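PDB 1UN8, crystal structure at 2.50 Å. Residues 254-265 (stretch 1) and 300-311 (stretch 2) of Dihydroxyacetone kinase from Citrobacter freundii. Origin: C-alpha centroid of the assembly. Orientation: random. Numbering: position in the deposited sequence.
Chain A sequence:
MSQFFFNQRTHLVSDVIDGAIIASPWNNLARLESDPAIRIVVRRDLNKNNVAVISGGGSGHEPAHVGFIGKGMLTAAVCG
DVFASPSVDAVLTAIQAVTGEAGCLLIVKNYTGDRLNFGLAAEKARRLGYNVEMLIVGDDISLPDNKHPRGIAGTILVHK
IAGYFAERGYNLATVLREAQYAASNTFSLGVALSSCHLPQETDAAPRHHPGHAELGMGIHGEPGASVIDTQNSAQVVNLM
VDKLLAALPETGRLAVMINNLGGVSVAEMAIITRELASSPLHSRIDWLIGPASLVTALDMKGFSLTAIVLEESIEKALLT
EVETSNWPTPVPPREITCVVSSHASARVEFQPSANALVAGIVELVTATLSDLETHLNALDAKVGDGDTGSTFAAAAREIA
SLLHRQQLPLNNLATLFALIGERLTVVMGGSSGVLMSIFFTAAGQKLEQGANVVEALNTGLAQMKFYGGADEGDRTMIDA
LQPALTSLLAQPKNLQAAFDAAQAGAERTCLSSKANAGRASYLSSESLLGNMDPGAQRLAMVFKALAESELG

Stretch 1 254-265: LAVMINNLGGVS
Stretch 2 300-311: MKGFSLTAIVLE

Residues 254-260 form a strand, phi/psi near -110/125, antiparallel to the strand of stretch 2, their axes 162° apart and 4.6 Å at closest approach. Leu 254 pairs with Val 309 and the register descends to Asn 260 with Phe 303. Ala 255, Met 257 and Asn 259 make the hydrogen-bonded pairs; Leu 254, Val 256, Ile 258 and Asn 260 sit at non-hydrogen-bonded positions.

Leu 254 (m, t), Val 256 (t) and Ile 258 (m, chi2 128°) fill one buried face with apolar groups: Leu 254 CD2 lies 4.2 Å from Val 309 CG2, Ile 258 CG1 3.9 Å from Leu 305 CD2. On the other face, Ala 255 hydrogen bonds Ile 308 (N to O 3.2 Å, O to N 3.1 Å); its small CB fits 3.4 Å from Ile 308 CG2. Met 257 (t, t, p) hydrogen bonds Thr 306 (N to O 2.8 Å, O to N 3.0 Å), CE 3.7 Å from Thr 306 OG1. Asn 259 (t) hydrogen bonds Ser 304 (N to O 3.0 Å, O to N 2.8 Å), its amide ND2 meeting hydroxyl OG at 3.2 Å. A water links Met 257 O, Ser 304 OG and Thr 306 OG1.

Asn 260 (t) braces the turn because its amide both accepts and donates: OD1 from Gly 262 N, 2.7 Å, ND2 to Val 264 O, 3.0 Å. Leu 261 N donates to Gly 302 O, 2.8 Å; its side chain (chi1 -88°, chi2 -9°) points toward stretch 2, CG 3.4 Å from Met 300 CE. At Gly 262, phi/psi 133/-26, a CB would jam against Leu 261 O. Gly 263 N donates to Met 300 O, 2.7 Å; a CB there would clash with Lys 301 N.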

# COMPACT_ATOMS: atom_id res chain seq x y z
N LEU A 254 24.75 -1.54 8.91
CA LEU A 254 23.71 -2.03 8.03
C LEU A 254 22.64 -1.02 7.63
O LEU A 254 22.27 -0.12 8.37
CB LEU A 254 22.95 -3.20 8.68
CG LEU A 254 23.74 -4.42 9.19
CD1 LEU A 254 22.93 -5.19 10.20
CD2 LEU A 254 24.13 -5.32 8.03
N ALA A 255 22.16 -1.22 6.43
CA ALA A 255 21.05 -0.44 5.90
C ALA A 255 19.92 -1.48 5.83
O ALA A 255 20.15 -2.58 5.32
CB ALA A 255 21.34 0.14 4.52
N VAL A 256 18.72 -1.18 6.32
CA VAL A 256 17.63 -2.15 6.27
C VAL A 256 16.42 -1.60 5.54
O VAL A 256 15.96 -0.49 5.81
CB VAL A 256 17.20 -2.58 7.71
CG1 VAL A 256 15.92 -3.39 7.67
CG2 VAL A 256 18.33 -3.37 8.36
N MET A 257 15.92 -2.40 4.60
CA MET A 257 14.76 -2.00 3.83
C MET A 257 13.50 -2.76 4.27
O MET A 257 13.46 -3.99 4.21
CB MET A 257 15.02 -2.23 2.34
CG MET A 257 13.77 -2.13 1.48
SD MET A 257 14.14 -2.17 -0.29
CE MET A 257 15.03 -3.72 -0.41
N ILE A 258 12.50 -2.01 4.72
CA ILE A 258 11.22 -2.58 5.15
C ILE A 258 10.26 -2.42 3.97
O ILE A 258 9.76 -1.33 3.70
CB ILE A 258 10.65 -1.84 6.37
CG1 ILE A 258 11.71 -1.79 7.48
CG2 ILE A 258 9.40 -2.53 6.88
CD1 ILE A 258 11.97 -0.41 8.03
N ASN A 259 10.01 -3.53 3.29
CA ASN A 259 9.17 -3.59 2.11
C ASN A 259 7.77 -4.18 2.35
O ASN A 259 7.62 -5.24 2.96
CB ASN A 259 9.89 -4.40 1.03
CG ASN A 259 9.06 -4.58 -0.24
OD1 ASN A 259 8.71 -3.61 -0.91
ND2 ASN A 259 8.76 -5.84 -0.58
N ASN A 260 6.76 -3.49 1.84
CA ASN A 260 5.39 -3.94 1.99
C ASN A 260 5.05 -4.76 0.74
O ASN A 260 5.07 -4.21 -0.36
CB ASN A 260 4.45 -2.75 2.08
CG ASN A 260 3.03 -3.16 2.41
OD1 ASN A 260 2.57 -4.24 2.01
ND2 ASN A 260 2.31 -2.31 3.12
N LEU A 261 4.75 -6.05 0.91
CA LEU A 261 4.45 -6.87 -0.26
C LEU A 261 3.17 -6.44 -0.99
O LEU A 261 2.89 -6.92 -2.10
CB LEU A 261 4.37 -8.35 0.13
CG LEU A 261 5.65 -9.19 0.11
CD1 LEU A 261 6.80 -8.42 -0.52
CD2 LEU A 261 6.00 -9.63 1.50
N GLY A 262 2.39 -5.55 -0.37
CA GLY A 262 1.21 -5.05 -1.04
C GLY A 262 -0.10 -4.98 -0.29
O GLY A 262 -0.95 -4.15 -0.62
N GLY A 263 -0.27 -5.84 0.71
CA GLY A 263 -1.51 -5.86 1.44
C GLY A 263 -1.48 -5.51 2.92
O GLY A 263 -2.50 -5.61 3.60
N VAL A 264 -0.33 -5.11 3.44
CA VAL A 264 -0.28 -4.76 4.84
C VAL A 264 -0.74 -3.32 5.00
O VAL A 264 -0.45 -2.47 4.16
CB VAL A 264 1.13 -4.91 5.39
CG1 VAL A 264 1.14 -4.54 6.86
CG2 VAL A 264 1.61 -6.34 5.18
N SER A 265 -1.47 -3.04 6.08
CA SER A 265 -1.94 -1.68 6.34
C SER A 265 -0.74 -0.82 6.74
O SER A 265 0.24 -1.32 7.29
CB SER A 265 -2.97 -1.67 7.47
OG SER A 265 -2.36 -2.07 8.68
N MET A 300 -0.48 -9.04 -1.88
CA MET A 300 -0.05 -9.97 -0.84
C MET A 300 0.08 -9.31 0.53
O MET A 300 0.82 -8.35 0.68
CB MET A 300 1.29 -10.60 -1.23
CG MET A 300 1.79 -11.67 -0.27
SD MET A 300 3.00 -12.73 -1.09
CE MET A 300 4.41 -12.36 -0.11
N LYS A 301 -0.62 -9.84 1.52
CA LYS A 301 -0.52 -9.26 2.85
C LYS A 301 0.67 -9.80 3.62
O LYS A 301 0.52 -10.63 4.52
CB LYS A 301 -1.81 -9.47 3.64
CG LYS A 301 -1.75 -8.81 5.02
CD LYS A 301 -3.11 -8.38 5.56
CE LYS A 301 -2.90 -7.46 6.77
NZ LYS A 301 -4.15 -6.87 7.33
N GLY A 302 1.86 -9.31 3.27
CA GLY A 302 3.09 -9.72 3.93
C GLY A 302 4.11 -8.61 3.77
O GLY A 302 3.84 -7.62 3.07
N PHE A 303 5.27 -8.74 4.39
CA PHE A 303 6.31 -7.72 4.26
C PHE A 303 7.65 -8.42 4.21
O PHE A 303 7.74 -9.59 4.55
CB PHE A 303 6.26 -6.74 5.44
CG PHE A 303 6.63 -7.35 6.77
CD1 PHE A 303 7.97 -7.43 7.17
CD2 PHE A 303 5.64 -7.88 7.61
CE1 PHE A 303 8.32 -8.02 8.39
CE2 PHE A 303 5.98 -8.47 8.84
CZ PHE A 303 7.32 -8.55 9.23
N SER A 304 8.69 -7.72 3.77
CA SER A 304 10.02 -8.32 3.74
C SER A 304 11.02 -7.39 4.39
O SER A 304 10.81 -6.18 4.43
CB SER A 304 10.41 -8.68 2.31
OG SER A 304 10.50 -7.52 1.50
N LEU A 305 12.07 -7.98 4.93
CA LEU A 305 13.14 -7.22 5.55
C LEU A 305 14.42 -7.55 4.82
O LEU A 305 14.82 -8.71 4.73
CB LEU A 305 13.28 -7.61 7.02
CG LEU A 305 12.14 -7.16 7.92
CD1 LEU A 305 12.32 -7.76 9.31
CD2 LEU A 305 12.10 -5.64 7.97
N THR A 306 15.06 -6.52 4.26
CA THR A 306 16.32 -6.70 3.55
C THR A 306 17.46 -5.95 4.24
O THR A 306 17.37 -4.74 4.49
CB THR A 306 16.26 -6.19 2.11
OG1 THR A 306 15.29 -6.93 1.38
CG2 THR A 306 17.61 -6.36 1.45
N ALA A 307 18.53 -6.67 4.55
CA ALA A 307 19.70 -6.08 5.18
C ALA A 307 20.85 -6.12 4.17
O ALA A 307 21.11 -7.15 3.55
CB ALA A 307 20.08 -6.86 6.43
N ILE A 308 21.50 -4.98 4.00
CA ILE A 308 22.66 -4.86 3.11
C ILE A 308 23.83 -4.35 3.95
O ILE A 308 23.70 -3.38 4.69
CB ILE A 308 22.41 -3.88 1.95
CG1 ILE A 308 23.69 -3.72 1.15
CG2 ILE A 308 21.93 -2.53 2.47
CD1 ILE A 308 23.53 -4.01 -0.32
N VAL A 309 24.98 -5.03 3.84
CA VAL A 309 26.17 -4.66 4.59
C VAL A 309 26.79 -3.41 4.00
O VAL A 309 27.04 -3.33 2.80
CB VAL A 309 27.22 -5.79 4.57
CG1 VAL A 309 28.45 -5.38 5.37
CG2 VAL A 309 26.62 -7.07 5.14
N LEU A 310 27.05 -2.42 4.85
CA LEU A 310 27.64 -1.18 4.39
C LEU A 310 29.16 -1.22 4.39
O LEU A 310 29.82 -0.66 5.26
CB LEU A 310 27.14 -0.03 5.26
CG LEU A 310 25.62 0.16 5.30
CD1 LEU A 310 25.26 1.28 6.26
CD2 LEU A 310 25.12 0.45 3.90
N GLU A 311 29.72 -1.91 3.40
CA GLU A 311 31.17 -2.00 3.26
C GLU A 311 31.54 -1.31 1.95
O GLU A 311 30.76 -1.31 0.99
CB GLU A 311 31.63 -3.47 3.19
CG GLU A 311 31.48 -4.31 4.48
CD GLU A 311 32.38 -3.85 5.62
OE1 GLU A 311 33.57 -3.55 5.36
OE2 GLU A 311 31.91 -3.79 6.79
O HOH W 1 12.73 -5.94 2.00